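Local coordinates for protein exported gluconolactonase (Xanthomonas campestris pv. campestris, PDB 3DR2) that probably hydrolyses glucono-1,5-lactone to gluconate as a calcium-binding gluconolactonase of the SMP-30 family, at residues A[29-33]-A[301-305]. Sequence-based numbering, arbitrary orientation.
Sequences AARLG and MLPLP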
# COMPACT_ATOMS: atom_id res chain seq x y z
N ALA A 29 33.70 -15.20 -4.37
CA ALA A 29 34.23 -14.71 -3.10
C ALA A 29 35.13 -13.51 -3.39
O ALA A 29 35.19 -12.57 -2.61
CB ALA A 29 35.03 -15.80 -2.41
N ALA A 30 35.82 -13.55 -4.53
CA ALA A 30 36.71 -12.47 -4.92
C ALA A 30 35.89 -11.25 -5.33
O ALA A 30 36.21 -10.11 -4.97
CB ALA A 30 37.59 -12.91 -6.08
N ARG A 31 34.81 -11.49 -6.08
CA ARG A 31 33.93 -10.42 -6.54
C ARG A 31 33.31 -9.64 -5.38
O ARG A 31 33.24 -8.41 -5.41
CB ARG A 31 32.81 -11.01 -7.40
CG ARG A 31 31.81 -10.00 -7.95
CD ARG A 31 32.40 -9.22 -9.11
NE ARG A 31 32.68 -10.09 -10.25
CZ ARG A 31 31.74 -10.61 -11.05
NH1 ARG A 31 32.10 -11.39 -12.06
NH2 ARG A 31 30.46 -10.33 -10.85
N LEU A 32 32.88 -10.37 -4.35
CA LEU A 32 32.25 -9.76 -3.18
C LEU A 32 33.18 -9.24 -2.10
O LEU A 32 32.89 -8.24 -1.46
CB LEU A 32 31.28 -10.75 -2.53
CG LEU A 32 30.14 -11.29 -3.40
CD1 LEU A 32 29.15 -12.04 -2.53
CD2 LEU A 32 29.45 -10.15 -4.11
N GLY A 33 34.31 -9.91 -1.89
CA GLY A 33 35.22 -9.47 -0.85
C GLY A 33 34.47 -9.50 0.48
O GLY A 33 33.70 -10.43 0.73
N MET A 301 21.28 -2.60 -0.68
CA MET A 301 22.39 -2.45 -1.62
C MET A 301 23.65 -3.12 -1.10
O MET A 301 23.95 -3.07 0.09
CB MET A 301 22.67 -0.96 -1.89
CG MET A 301 23.72 -0.72 -2.98
SD MET A 301 25.44 -0.50 -2.37
CE MET A 301 25.31 1.16 -1.73
N LEU A 302 24.37 -3.76 -2.02
CA LEU A 302 25.61 -4.45 -1.68
C LEU A 302 26.74 -3.80 -2.49
O LEU A 302 26.84 -3.99 -3.70
CB LEU A 302 25.51 -5.94 -2.04
CG LEU A 302 26.66 -6.82 -1.54
CD1 LEU A 302 26.64 -6.85 -0.02
CD2 LEU A 302 26.51 -8.23 -2.09
N PRO A 303 27.61 -3.03 -1.81
CA PRO A 303 28.72 -2.36 -2.48
C PRO A 303 29.92 -3.28 -2.65
O PRO A 303 30.52 -3.72 -1.67
CB PRO A 303 28.99 -1.18 -1.56
CG PRO A 303 28.80 -1.80 -0.21
CD PRO A 303 27.56 -2.67 -0.38
N LEU A 304 30.28 -3.55 -3.90
CA LEU A 304 31.40 -4.43 -4.18
C LEU A 304 32.72 -3.68 -4.17
O LEU A 304 32.76 -2.48 -4.42
CB LEU A 304 31.22 -5.10 -5.55
CG LEU A 304 29.93 -5.88 -5.75
CD1 LEU A 304 29.91 -6.48 -7.15
CD2 LEU A 304 29.83 -6.96 -4.70
N PRO A 305 33.82 -4.38 -3.86
CA PRO A 305 35.12 -3.72 -3.84
C PRO A 305 35.63 -3.52 -5.27
O PRO A 305 35.09 -4.17 -6.19
CB PRO A 305 35.98 -4.69 -3.04
CG PRO A 305 35.38 -6.03 -3.37
CD PRO A 305 33.90 -5.74 -3.30
OXT PRO A 305 36.56 -2.71 -5.46
O HOH W 1 34.25 -6.69 -7.42
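At L302, the CA-to-CB bond points toward helix 26-32, and the leucine's CD2 meets CD2 of L32 at 4.1 Å. A branched apolar side chain suits this buried spot, as it does for L32, which also packs on I23 and W253. P303 turns away to lie against L38 of the adjoining strand; lacking an amide hydrogen, it offers no backbone donor where strand 298-303 ends. L304 makes the tightest apolar contact, its CD2 3.3 Å from CD2 of L32, while its CD1 lies 4.1 Å from CG of R31, on the aliphatic part of an arginine whose guanidinium pairs with D247. The fold is a six-bladed beta-propeller: strand 298-303 pairs with strand 38-41 from the N-terminal part of the chain, closing the ring, and the helix bridges to the neighbouring blade containing strand 252-254. P305 ends the chain, its CD 3.5 Å from O of R31 and 3.3 Å from O of L32, so this methylene, next to the ring nitrogen, sits against carbonyl oxygens at the helix's C-terminal end. There G33 has positive phi, which favours glycine, and an ideal CB would crowd CG of P305. One water donates to both O of R31 (2.8 Å) and O of P305 (2.9 Å), joining two acceptors that cannot bond directly.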